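Local coordinates for Slr1964 protein (PDB 4JDX) that accelerates the return of the orange carotenoid protein from its red to its orange form, so that phycobilisome fluorescence recovers after non-photochemical quenching, at residues Q17-S22 with T99-D104; S22-F27 with Y73-S78; R28-R33 with G91-E96; V79-F84 with S107-L112. One frame throughout, in Å; residues are numbered along the deposited sequence.

Contact 1: residues Q17-S22 with T99-D104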
loop_
_atom_site.group_PDB
_atom_site.type_symbol
_atom_site.label_atom_id
_atom_site.label_comp_id
_atom_site.label_asym_id
_atom_site.label_seq_id
_atom_site.Cartn_x
_atom_site.Cartn_y
_atom_site.Cartn_z
ATOM N N GLN A 17 15.651 17.640 -32.092
ATOM C CA GLN A 17 16.492 16.979 -31.108
ATOM C C GLN A 17 16.438 17.741 -29.789
ATOM O O GLN A 17 16.295 17.148 -28.719
ATOM C CB GLN A 17 17.927 16.924 -31.624
ATOM C CG GLN A 17 18.873 16.093 -30.783
ATOM C CD GLN A 17 20.224 15.923 -31.446
ATOM O OE1 GLN A 17 20.418 16.319 -32.593
ATOM N NE2 GLN A 17 21.169 15.332 -30.724
ATOM N N ALA A 18 16.542 19.063 -29.880
ATOM C CA ALA A 18 16.536 19.928 -28.706
ATOM C C ALA A 18 15.223 19.805 -27.938
ATOM O O ALA A 18 15.212 19.806 -26.708
ATOM C CB ALA A 18 16.779 21.380 -29.120
ATOM N N GLU A 19 14.118 19.697 -28.668
ATOM C CA GLU A 19 12.802 19.569 -28.053
ATOM C C GLU A 19 12.649 18.247 -27.302
ATOM O O GLU A 19 12.168 18.223 -26.169
ATOM C CB GLU A 19 11.699 19.706 -29.106
ATOM C CG GLU A 19 11.414 21.144 -29.508
ATOM C CD GLU A 19 10.345 21.256 -30.574
ATOM O OE1 GLU A 19 10.398 20.483 -31.554
ATOM O OE2 GLU A 19 9.446 22.114 -30.428
ATOM N N THR A 20 13.069 17.153 -27.930
ATOM C CA THR A 20 12.929 15.829 -27.332
ATOM C C THR A 20 13.831 15.679 -26.110
ATOM O O THR A 20 13.459 15.045 -25.123
ATOM C CB THR A 20 13.275 14.714 -28.342
ATOM O OG1 THR A 20 14.597 14.923 -28.854
ATOM C CG2 THR A 20 12.285 14.702 -29.497
ATOM N N GLN A 21 15.016 16.275 -26.180
ATOM C CA GLN A 21 15.998 16.156 -25.110
ATOM C C GLN A 21 15.574 16.949 -23.877
ATOM O O GLN A 21 15.685 16.463 -22.750
ATOM C CB GLN A 21 17.370 16.627 -25.596
ATOM C CG GLN A 21 18.469 16.526 -24.552
ATOM C CD GLN A 21 19.839 16.853 -25.114
ATOM O OE1 GLN A 21 20.007 16.992 -26.326
ATOM N NE2 GLN A 21 20.828 16.978 -24.236
ATOM N N SER A 22 15.084 18.166 -24.091
ATOM C CA SER A 22 14.648 19.016 -22.988
ATOM C C SER A 22 13.313 18.542 -22.415
ATOM O O SER A 22 13.020 18.764 -21.239
ATOM C CB SER A 22 14.540 20.474 -23.437
ATOM O OG SER A 22 15.799 21.112 -23.373
ATOM N N THR A 99 8.950 26.781 -22.630
ATOM C CA THR A 99 9.378 27.776 -23.608
ATOM C C THR A 99 10.468 27.275 -24.558
ATOM O O THR A 99 10.865 27.990 -25.477
ATOM C CB THR A 99 9.892 29.047 -22.909
ATOM O OG1 THR A 99 11.042 28.725 -22.117
ATOM C CG2 THR A 99 8.811 29.651 -22.021
ATOM N N PHE A 100 10.952 26.055 -24.340
ATOM C CA PHE A 100 11.936 25.462 -25.242
ATOM C C PHE A 100 11.217 24.829 -26.430
ATOM O O PHE A 100 11.827 24.548 -27.464
ATOM C CB PHE A 100 12.792 24.420 -24.515
ATOM C CG PHE A 100 12.034 23.184 -24.111
ATOM C CD1 PHE A 100 11.930 22.106 -24.973
ATOM C CD2 PHE A 100 11.425 23.101 -22.873
ATOM C CE1 PHE A 100 11.233 20.973 -24.607
ATOM C CE2 PHE A 100 10.726 21.968 -22.506
ATOM C CZ PHE A 100 10.631 20.905 -23.372
ATOM N N LEU A 101 9.912 24.625 -26.276
ATOM C CA LEU A 101 9.093 24.042 -27.330
ATOM C C LEU A 101 8.671 25.077 -28.365
ATOM O O LEU A 101 8.694 26.279 -28.103
ATOM C CB LEU A 101 7.838 23.407 -26.732
ATOM C CG LEU A 101 8.056 22.212 -25.808
ATOM C CD1 LEU A 101 6.736 21.819 -25.162
ATOM C CD2 LEU A 101 8.667 21.045 -26.578
ATOM N N ALA A 102 8.282 24.594 -29.541
ATOM C CA ALA A 102 7.682 25.441 -30.562
ATOM C C ALA A 102 6.447 26.129 -29.989
ATOM O O ALA A 102 5.775 25.586 -29.114
ATOM C CB ALA A 102 7.310 24.614 -31.784
ATOM N N ALA A 103 6.153 27.324 -30.492
ATOM C CA ALA A 103 5.042 28.128 -29.993
ATOM C C ALA A 103 3.707 27.399 -30.123
ATOM O O ALA A 103 2.857 27.489 -29.236
ATOM C CB ALA A 103 4.992 29.459 -30.735
ATOM N N ASP A 104 3.524 26.680 -31.228
ATOM C CA ASP A 104 2.262 25.990 -31.489
ATOM C C ASP A 104 2.013 24.873 -30.473
ATOM O O ASP A 104 0.878 24.651 -30.050
ATOM C CB ASP A 104 2.223 25.443 -32.924
ATOM C CG ASP A 104 3.398 24.536 -33.245
ATOM O OD1 ASP A 104 4.308 24.407 -32.401
ATOM O OD2 ASP A 104 3.413 23.961 -34.353
#
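The ring of Phe100 is filled on both faces: Ser22 CB sits over one, 3.6 Å from the ring centroid and 18° off its normal, a CH-pi contact, and Leu101 CG covers the opposite face toward the rim. At the ring edge, near its plane, the carbonyl oxygen Glu19 O lies 3.3 Å from Phe100 CE1. Phe100 CG occupies the crowded position between the backbone N and the carbonyl carbon (chi1 68°), which turns the ring in toward helix 17-47, where Ala23 and Leu26 also meet it. An alanine at Phe100 would take away the ring and with it the CH-pi contact to Ser22, and would probably loosen the loop's seat on this helix. The polar half of the contact belongs to Glu19. Its CG stands anti to the carbonyl carbon and the chain runs on extended, carrying the carboxylate across to the loop. There Ala102 N donates to Glu19 OE2 over 2.9 Å, nearly along the C-O axis of the acceptor, with an N-H...O angle of 152°. The other oxygen, OE1, is salt-bridged to Lys105, so this buried carboxylate is held at both ends, which would probably favour its charged form, though nearby Asp104 would probably offset part of this. The side chains of Glu19 and Leu101 cross obliquely, Glu19 CG 4.0 Å from Leu101 CD2. Ala102 is the N-cap residue of helix 103-114, so the first turn of helix 17-47 is tied by a carboxylate to the start of the C-terminal helix, a long-range closure within the all-helical fold of the fluorescence recovery protein.

Contact 2: residues S22-F27 with Y73-S78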
loop_
_atom_site.group_PDB
_atom_site.type_symbol
_atom_site.label_atom_id
_atom_site.label_comp_id
_atom_site.label_asym_id
_atom_site.label_seq_id
_atom_site.Cartn_x
_atom_site.Cartn_y
_atom_site.Cartn_z
ATOM N N SER A 22 15.084 18.166 -24.091
ATOM C CA SER A 22 14.648 19.016 -22.988
ATOM C C SER A 22 13.313 18.542 -22.415
ATOM O O SER A 22 13.020 18.764 -21.239
ATOM C CB SER A 22 14.540 20.474 -23.437
ATOM O OG SER A 22 15.799 21.112 -23.373
ATOM N N ALA A 23 12.511 17.888 -23.249
ATOM C CA ALA A 23 11.242 17.326 -22.801
ATOM C C ALA A 23 11.508 16.192 -21.819
ATOM O O ALA A 23 10.841 16.077 -20.790
ATOM C CB ALA A 23 10.430 16.828 -23.989
ATOM N N HIS A 24 12.493 15.361 -22.144
ATOM C CA HIS A 24 12.898 14.261 -21.274
ATOM C C HIS A 24 13.364 14.790 -19.926
ATOM O O HIS A 24 13.018 14.242 -18.877
ATOM C CB HIS A 24 14.025 13.453 -21.922
ATOM C CG HIS A 24 13.574 12.586 -23.054
ATOM N ND1 HIS A 24 14.435 12.130 -24.030
ATOM C CD2 HIS A 24 12.356 12.084 -23.364
ATOM C CE1 HIS A 24 13.765 11.390 -24.894
ATOM N NE2 HIS A 24 12.501 11.345 -24.512
ATOM N N ALA A 25 14.150 15.862 -19.960
ATOM C CA ALA A 25 14.699 16.447 -18.745
ATOM C C ALA A 25 13.574 17.020 -17.896
ATOM O O ALA A 25 13.641 17.010 -16.665
ATOM C CB ALA A 25 15.714 17.529 -19.092
ATOM N N LEU A 26 12.534 17.510 -18.559
ATOM C CA LEU A 26 11.395 18.095 -17.865
ATOM C C LEU A 26 10.496 16.998 -17.300
ATOM O O LEU A 26 9.898 17.161 -16.236
ATOM C CB LEU A 26 10.602 19.005 -18.804
ATOM C CG LEU A 26 9.383 19.675 -18.170
ATOM C CD1 LEU A 26 9.768 20.361 -16.860
ATOM C CD2 LEU A 26 8.754 20.663 -19.144
ATOM N N PHE A 27 10.409 15.879 -18.015
ATOM C CA PHE A 27 9.670 14.713 -17.536
ATOM C C PHE A 27 10.238 14.230 -16.210
ATOM O O PHE A 27 9.507 14.042 -15.241
ATOM C CB PHE A 27 9.740 13.569 -18.553
ATOM C CG PHE A 27 8.582 13.527 -19.515
ATOM C CD1 PHE A 27 7.740 14.614 -19.667
ATOM C CD2 PHE A 27 8.332 12.387 -20.258
ATOM C CE1 PHE A 27 6.678 14.564 -20.550
ATOM C CE2 PHE A 27 7.270 12.335 -21.138
ATOM C CZ PHE A 27 6.443 13.423 -21.283
ATOM N N TYR A 73 4.431 8.905 -17.639
ATOM C CA TYR A 73 5.423 9.668 -18.390
ATOM C C TYR A 73 5.747 9.017 -19.729
ATOM O O TYR A 73 6.866 8.566 -19.965
ATOM C CB TYR A 73 6.680 9.863 -17.539
ATOM C CG TYR A 73 6.391 10.681 -16.300
ATOM C CD1 TYR A 73 6.444 12.068 -16.333
ATOM C CD2 TYR A 73 6.026 10.071 -15.108
ATOM C CE1 TYR A 73 6.163 12.822 -15.212
ATOM C CE2 TYR A 73 5.744 10.819 -13.982
ATOM C CZ TYR A 73 5.813 12.194 -14.042
ATOM O OH TYR A 73 5.534 12.951 -12.927
ATOM N N ASP A 74 4.745 8.989 -20.602
ATOM C CA ASP A 74 4.871 8.389 -21.921
ATOM C C ASP A 74 5.345 9.436 -22.930
ATOM O O ASP A 74 4.666 10.436 -23.162
ATOM C CB ASP A 74 3.518 7.817 -22.347
ATOM C CG ASP A 74 3.610 6.958 -23.586
ATOM O OD1 ASP A 74 4.687 6.919 -24.215
ATOM O OD2 ASP A 74 2.594 6.323 -23.939
ATOM N N ASP A 75 6.508 9.199 -23.529
ATOM C CA ASP A 75 7.135 10.183 -24.408
ATOM C C ASP A 75 6.764 9.972 -25.874
ATOM O O ASP A 75 7.281 10.662 -26.755
ATOM C CB ASP A 75 8.659 10.128 -24.254
ATOM C CG ASP A 75 9.260 8.873 -24.851
ATOM O OD1 ASP A 75 10.439 8.915 -25.259
ATOM O OD2 ASP A 75 8.556 7.845 -24.917
ATOM N N ARG A 76 5.865 9.028 -26.135
ATOM C CA ARG A 76 5.482 8.708 -27.505
ATOM C C ARG A 76 4.735 9.860 -28.172
ATOM O O ARG A 76 3.987 10.595 -27.527
ATOM C CB ARG A 76 4.654 7.422 -27.552
ATOM C CG ARG A 76 5.495 6.169 -27.372
ATOM C CD ARG A 76 4.650 4.907 -27.338
ATOM N NE ARG A 76 3.774 4.867 -26.171
ATOM C CZ ARG A 76 2.975 3.848 -25.869
ATOM N NH1 ARG A 76 2.940 2.776 -26.648
ATOM N NH2 ARG A 76 2.209 3.897 -24.789
ATOM N N GLN A 77 4.957 10.007 -29.473
ATOM C CA GLN A 77 4.422 11.123 -30.241
ATOM C C GLN A 77 2.901 11.226 -30.149
ATOM O O GLN A 77 2.334 12.308 -30.312
ATOM C CB GLN A 77 4.837 10.974 -31.706
ATOM C CG GLN A 77 4.400 12.117 -32.602
ATOM C CD GLN A 77 4.727 11.863 -34.061
ATOM O OE1 GLN A 77 4.323 10.851 -34.633
ATOM N NE2 GLN A 77 5.473 12.778 -34.669
ATOM N N SER A 78 2.246 10.101 -29.882
ATOM C CA SER A 78 0.790 10.032 -29.917
ATOM C C SER A 78 0.133 10.749 -28.738
ATOM O O SER A 78 -0.965 11.293 -28.870
ATOM C CB SER A 78 0.339 8.571 -29.936
ATOM O OG SER A 78 0.667 7.927 -28.719
#
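Aromatic packing carries the buried part. Tyr73 turns its ring edge to the face of Phe27 in an edge-to-face pair, centroids 5.8 Å apart and planes at 69°, with Tyr73 CD1 over the Phe27 ring toward its rim. The two side chains slide past each other in opposite directions, which brings Tyr73 CB to 4.1 Å from Phe27 CD2. At the Phe27 edge, near its plane, lies the carbonyl oxygen Asp74 O, 3.8 Å from Phe27 CE2. The Tyr73 hydroxyl is hydrogen-bonded to Glu34, farther along helix 17-47. Residues 73-78 belong to the connection between helices 53-70 and 80-89, and the contact sets residues 73-75 against helix 17-47. Among the polar interactions, His24 NE2 donates to Asp75 OD1 at 3.3 Å, a long His-carboxylate hydrogen bond using the anti lone pair, with the acceptor 21° out of the imidazole plane. A leucine at His24 would lack this donor and would probably leave Asp75 less firmly tied to the helix. Asp74 steadies the loop itself: OD1 accepts from Arg76 N, closing an Asx turn, while Arg76 NE and NH2 grip the carboxylate side-on in a salt bridge, Arg76 NH2 lying 2.6 Å from Asp74 OD2.

Contact 3: residues R28-R33 with G91-E96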
loop_
_atom_site.group_PDB
_atom_site.type_symbol
_atom_site.label_atom_id
_atom_site.label_comp_id
_atom_site.label_asym_id
_atom_site.label_seq_id
_atom_site.Cartn_x
_atom_site.Cartn_y
_atom_site.Cartn_z
ATOM N N ARG A 28 11.549 14.026 -16.177
ATOM C CA ARG A 28 12.216 13.549 -14.975
ATOM C C ARG A 28 12.013 14.529 -13.824
ATOM O O ARG A 28 11.780 14.125 -12.689
ATOM C CB ARG A 28 13.706 13.351 -15.247
ATOM C CG ARG A 28 13.997 12.259 -16.264
ATOM C CD ARG A 28 15.488 11.999 -16.389
ATOM N NE ARG A 28 16.170 13.048 -17.144
ATOM C CZ ARG A 28 16.504 12.968 -18.431
ATOM N NH1 ARG A 28 16.232 11.880 -19.141
ATOM N NH2 ARG A 28 17.121 13.986 -19.015
ATOM N N LYS A 29 12.095 15.818 -14.132
ATOM C CA LYS A 29 11.905 16.863 -13.135
ATOM C C LYS A 29 10.518 16.746 -12.505
ATOM O O LYS A 29 10.379 16.733 -11.283
ATOM C CB LYS A 29 12.057 18.234 -13.789
ATOM C CG LYS A 29 12.316 19.372 -12.822
ATOM C CD LYS A 29 12.350 20.698 -13.561
ATOM C CE LYS A 29 13.059 21.775 -12.763
ATOM N NZ LYS A 29 14.476 21.943 -13.198
ATOM N N ALA A 30 9.500 16.658 -13.356
ATOM C CA ALA A 30 8.117 16.522 -12.911
ATOM C C ALA A 30 7.948 15.238 -12.110
ATOM O O ALA A 30 7.276 15.215 -11.078
ATOM C CB ALA A 30 7.178 16.518 -14.111
ATOM N N TYR A 31 8.566 14.170 -12.603
ATOM C CA TYR A 31 8.536 12.875 -11.939
ATOM C C TYR A 31 9.023 13.004 -10.499
ATOM O O TYR A 31 8.394 12.489 -9.572
ATOM C CB TYR A 31 9.399 11.869 -12.705
ATOM C CG TYR A 31 9.561 10.536 -12.009
ATOM C CD1 TYR A 31 8.473 9.703 -11.799
ATOM C CD2 TYR A 31 10.805 10.108 -11.568
ATOM C CE1 TYR A 31 8.619 8.485 -11.163
ATOM C CE2 TYR A 31 10.957 8.894 -10.933
ATOM C CZ TYR A 31 9.863 8.088 -10.734
ATOM O OH TYR A 31 10.017 6.877 -10.103
ATOM N N GLN A 32 10.139 13.701 -10.315
ATOM C CA GLN A 32 10.688 13.920 -8.984
ATOM C C GLN A 32 9.730 14.750 -8.137
ATOM O O GLN A 32 9.593 14.516 -6.936
ATOM C CB GLN A 32 12.051 14.606 -9.075
ATOM C CG GLN A 32 13.133 13.721 -9.675
ATOM C CD GLN A 32 13.457 12.525 -8.801
ATOM O OE1 GLN A 32 13.357 12.595 -7.578
ATOM N NE2 GLN A 32 13.843 11.416 -9.422
ATOM N N ARG A 33 9.060 15.710 -8.768
ATOM C CA ARG A 33 8.103 16.552 -8.061
ATOM C C ARG A 33 6.922 15.716 -7.579
ATOM O O ARG A 33 6.365 15.969 -6.510
ATOM C CB ARG A 33 7.596 17.678 -8.964
ATOM C CG ARG A 33 8.640 18.714 -9.338
ATOM C CD ARG A 33 7.964 19.990 -9.790
ATOM N NE ARG A 33 8.911 21.064 -10.088
ATOM C CZ ARG A 33 9.101 21.608 -11.288
ATOM N NH1 ARG A 33 8.418 21.198 -12.348
ATOM N NH2 ARG A 33 9.986 22.581 -11.430
ATOM N N GLY A 91 0.011 20.652 -11.950
ATOM C CA GLY A 91 0.993 21.515 -11.318
ATOM C C GLY A 91 2.370 20.883 -11.215
ATOM O O GLY A 91 3.218 21.353 -10.454
ATOM N N LEU A 92 2.596 19.820 -11.981
ATOM C CA LEU A 92 3.875 19.115 -11.964
ATOM C C LEU A 92 4.901 19.785 -12.876
ATOM O O LEU A 92 6.103 19.543 -12.761
ATOM C CB LEU A 92 3.679 17.648 -12.354
ATOM C CG LEU A 92 2.908 16.824 -11.318
ATOM C CD1 LEU A 92 2.708 15.389 -11.786
ATOM C CD2 LEU A 92 3.620 16.858 -9.972
ATOM N N VAL A 93 4.418 20.625 -13.787
ATOM C CA VAL A 93 5.292 21.509 -14.548
ATOM C C VAL A 93 4.670 22.896 -14.629
ATOM O O VAL A 93 3.447 23.045 -14.587
ATOM C CB VAL A 93 5.551 20.987 -15.978
ATOM C CG1 VAL A 93 6.130 19.577 -15.934
ATOM C CG2 VAL A 93 4.275 21.038 -16.813
ATOM N N GLN A 94 5.519 23.910 -14.734
ATOM C CA GLN A 94 5.058 25.283 -14.880
ATOM C C GLN A 94 5.088 25.671 -16.354
ATOM O O GLN A 94 5.937 25.198 -17.110
ATOM C CB GLN A 94 5.927 26.226 -14.044
ATOM C CG GLN A 94 5.895 25.920 -12.552
ATOM C CD GLN A 94 4.513 26.107 -11.948
ATOM O OE1 GLN A 94 3.888 25.151 -11.489
ATOM N NE2 GLN A 94 4.034 27.345 -11.943
ATOM N N ALA A 95 4.145 26.514 -16.761
ATOM C CA ALA A 95 4.040 26.949 -18.150
ATOM C C ALA A 95 5.360 27.535 -18.646
ATOM O O ALA A 95 5.716 27.386 -19.815
ATOM C CB ALA A 95 2.928 27.975 -18.289
ATOM N N GLU A 96 6.088 28.187 -17.745
ATOM C CA GLU A 96 7.337 28.854 -18.099
ATOM C C GLU A 96 8.412 27.844 -18.504
ATOM O O GLU A 96 9.395 28.198 -19.154
ATOM C CB GLU A 96 7.838 29.709 -16.929
ATOM C CG GLU A 96 6.806 30.687 -16.376
ATOM C CD GLU A 96 5.956 30.077 -15.276
ATOM O OE1 GLU A 96 4.754 29.831 -15.518
ATOM O OE2 GLU A 96 6.489 29.840 -14.170
#
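The loop 91-96 comes closest to helix 17-47 where Ala30 CA and Leu92 CA stand 5.1 Å apart, just after Gly91, with its positive phi of 76°, has ended helix 80-89 in a Schellman motif. The small Ala30 side chain is consistent with this close approach. Ala30 CB points at the loop and meets the carbonyl oxygen Leu92 O at 3.5 Å, Val93 CG1 at 3.7 Å, and Leu92 CB. Val93 CG1, anti to its own carbonyl carbon, is the branch that reaches across. One turn farther on, Arg33 extends from CG to NE and lays its guanidinium edge-on to the same carbonyl. Arg33 NH1 donates to Leu92 O over 2.9 Å; the oxygen lies in the guanidinium plane, whereas the nitrogen stands 37° above the carbonyl plane. Arg33 NH2 is salt-bridged to Glu97, which holds the guanidinium from a second side, while Lys29 CG rests over one of its faces. The aliphatic part of Arg33 also contributes, its CB lying 4.2 Å from Leu92 CD2. Leu87 of helix 80-89 touches both Leu92 and Val93. Alanine contact and arginine-to-carbonyl bond together fasten a Schellman-terminated helix end against the long N-terminal helix of this all-helical fold.

Contact 4: residues V79-F84 with S107-L112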
loop_
_atom_site.group_PDB
_atom_site.type_symbol
_atom_site.label_atom_id
_atom_site.label_comp_id
_atom_site.label_asym_id
_atom_site.label_seq_id
_atom_site.Cartn_x
_atom_site.Cartn_y
_atom_site.Cartn_z
ATOM N N VAL A 79 0.804 10.749 -27.591
ATOM C CA VAL A 79 0.216 11.274 -26.362
ATOM C C VAL A 79 1.105 12.278 -25.629
ATOM O O VAL A 79 0.659 12.916 -24.673
ATOM C CB VAL A 79 -0.107 10.125 -25.386
ATOM C CG1 VAL A 79 -1.136 9.185 -26.002
ATOM C CG2 VAL A 79 1.167 9.373 -25.010
ATOM N N ILE A 80 2.350 12.425 -26.073
ATOM C CA ILE A 80 3.316 13.265 -25.367
ATOM C C ILE A 80 2.774 14.671 -25.120
ATOM O O ILE A 80 3.057 15.281 -24.088
ATOM C CB ILE A 80 4.651 13.362 -26.133
ATOM C CG1 ILE A 80 5.673 14.163 -25.321
ATOM C CG2 ILE A 80 4.440 13.986 -27.508
ATOM C CD1 ILE A 80 7.079 14.103 -25.882
ATOM N N ILE A 81 1.991 15.176 -26.066
ATOM C CA ILE A 81 1.377 16.494 -25.928
ATOM C C ILE A 81 0.299 16.471 -24.849
ATOM O O ILE A 81 0.166 17.414 -24.069
ATOM C CB ILE A 81 0.740 16.967 -27.248
ATOM C CG1 ILE A 81 1.821 17.188 -28.308
ATOM C CG2 ILE A 81 -0.056 18.252 -27.030
ATOM C CD1 ILE A 81 2.717 18.387 -28.031
ATOM N N PHE A 82 -0.467 15.386 -24.811
ATOM C CA PHE A 82 -1.518 15.223 -23.815
ATOM C C PHE A 82 -0.902 15.110 -22.427
ATOM O O PHE A 82 -1.437 15.637 -21.452
ATOM C CB PHE A 82 -2.352 13.972 -24.118
ATOM C CG PHE A 82 -3.059 14.015 -25.452
ATOM C CD1 PHE A 82 -3.370 15.222 -26.052
ATOM C CD2 PHE A 82 -3.414 12.845 -26.103
ATOM C CE1 PHE A 82 -4.018 15.261 -27.273
ATOM C CE2 PHE A 82 -4.063 12.881 -27.324
ATOM C CZ PHE A 82 -4.364 14.089 -27.908
ATOM N N VAL A 83 0.237 14.429 -22.350
ATOM C CA VAL A 83 0.918 14.213 -21.080
ATOM C C VAL A 83 1.313 15.545 -20.456
ATOM O O VAL A 83 1.042 15.790 -19.281
ATOM C CB VAL A 83 2.182 13.342 -21.253
ATOM C CG1 VAL A 83 2.961 13.248 -19.942
ATOM C CG2 VAL A 83 1.814 11.954 -21.767
ATOM N N PHE A 84 1.953 16.403 -21.243
ATOM C CA PHE A 84 2.374 17.713 -20.751
ATOM C C PHE A 84 1.189 18.517 -20.230
ATOM O O PHE A 84 1.275 19.156 -19.181
ATOM C CB PHE A 84 3.108 18.495 -21.843
ATOM C CG PHE A 84 4.561 18.133 -21.969
ATOM C CD1 PHE A 84 5.419 18.297 -20.898
ATOM C CD2 PHE A 84 5.068 17.629 -23.153
ATOM C CE1 PHE A 84 6.752 17.963 -21.006
ATOM C CE2 PHE A 84 6.405 17.294 -23.263
ATOM C CZ PHE A 84 7.245 17.463 -22.188
ATOM N N SER A 107 0.975 26.504 -27.044
ATOM C CA SER A 107 -0.399 26.986 -27.072
ATOM C C SER A 107 -1.384 25.834 -26.925
ATOM O O SER A 107 -2.347 25.920 -26.162
ATOM C CB SER A 107 -0.670 27.737 -28.378
ATOM O OG SER A 107 0.089 28.930 -28.440
ATOM N N LYS A 108 -1.134 24.757 -27.660
ATOM C CA LYS A 108 -2.011 23.594 -27.643
ATOM C C LYS A 108 -2.058 22.994 -26.240
ATOM O O LYS A 108 -3.129 22.666 -25.726
ATOM C CB LYS A 108 -1.519 22.551 -28.649
ATOM C CG LYS A 108 -2.399 21.316 -28.755
ATOM C CD LYS A 108 -3.781 21.655 -29.291
ATOM C CE LYS A 108 -4.589 20.397 -29.569
ATOM N NZ LYS A 108 -6.002 20.695 -29.939
ATOM N N ILE A 109 -0.889 22.865 -25.623
ATOM C CA ILE A 109 -0.783 22.317 -24.278
ATOM C C ILE A 109 -1.554 23.163 -23.271
ATOM O O ILE A 109 -2.399 22.651 -22.535
ATOM C CB ILE A 109 0.692 22.221 -23.836
ATOM C CG1 ILE A 109 1.401 21.115 -24.621
ATOM C CG2 ILE A 109 0.793 21.957 -22.337
ATOM C CD1 ILE A 109 2.894 21.047 -24.379
ATOM N N LYS A 110 -1.258 24.458 -23.240
ATOM C CA LYS A 110 -1.933 25.375 -22.331
ATOM C C LYS A 110 -3.444 25.297 -22.517
ATOM O O LYS A 110 -4.202 25.313 -21.548
ATOM C CB LYS A 110 -1.452 26.807 -22.567
ATOM C CG LYS A 110 0.015 27.025 -22.240
ATOM C CD LYS A 110 0.433 28.462 -22.486
ATOM C CE LYS A 110 1.912 28.654 -22.211
ATOM N NZ LYS A 110 2.316 30.085 -22.273
ATOM N N ALA A 111 -3.869 25.198 -23.772
ATOM C CA ALA A 111 -5.287 25.159 -24.109
ATOM C C ALA A 111 -5.953 23.925 -23.509
ATOM O O ALA A 111 -6.994 24.023 -22.857
ATOM C CB ALA A 111 -5.470 25.174 -25.625
ATOM N N LEU A 112 -5.342 22.766 -23.729
ATOM C CA LEU A 112 -5.881 21.504 -23.233
ATOM C C LEU A 112 -5.946 21.487 -21.707
ATOM O O LEU A 112 -6.869 20.916 -21.123
ATOM C CB LEU A 112 -5.028 20.336 -23.734
ATOM C CG LEU A 112 -5.005 20.153 -25.254
ATOM C CD1 LEU A 112 -3.956 19.124 -25.660
ATOM C CD2 LEU A 112 -6.387 19.760 -25.769
#
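The tight part lies around Ile109, whose side chain enters between Ile81 and Phe84 and is itself buried. Ile109 CD1 meets Phe84 CB at 3.6 Å, the shortest approach between the two segments. Ile109 CG1 stands 4.0 Å from Ile81 CG2, the two side chains crossing at about a right angle, and it also rests against the backbone oxygen Ile81 O. In Ile81 the CG2 branch, anti to the backbone N, is the one that reaches Ile109 and Leu112. Phe84 starts toward helix 103-114, but its ring leads away to helix 17-47, where it meets Phe27, Ala23 and Leu26; it is mainly CB, with CG behind it, that meets Ile109. The outer side is looser. Leu112 CD1 touches the edge of the exposed Phe82 ring, near its plane, 4.0 Å from Phe82 CD1, and lies 4.2 Å from Ile81 CG2. Lys108, also exposed, adds just its aliphatic CG, 4.2 Å from the same Ile81 CG2. No hydrogen bond crosses the interface. The short axes of 80-84 and 107-112 pass 9.0 Å apart at a signed crossing angle of -53°, an oblique helix-helix packing made by apolar side chains that joins the last two helices of the fold.

How the contacts relate
Contacts 1, 2 and 3 follow one another along helix 17-47, contacts 1 and 2 sharing Ser22, with centres about 10 Å apart (1 to 2) and 12 Å apart (2 to 3). Contact 4 lies off this helix and is joined to each of them. Phe27 CE1 of contact 2 meets Phe84 CZ of contact 4 at 3.4 Å, and Leu101 CD1 of contact 1 packs 4.0 Å from Ile109 CD1. Between contacts 2 and 3, Leu26 CD1 lies 3.8 Å from Val93 CG1. Contacts 2 and 3 are nested within the loop closed by contact 1; contacts 1 to 3 bring later parts of the chain onto helix 17-47, and contact 4 joins the last two helices.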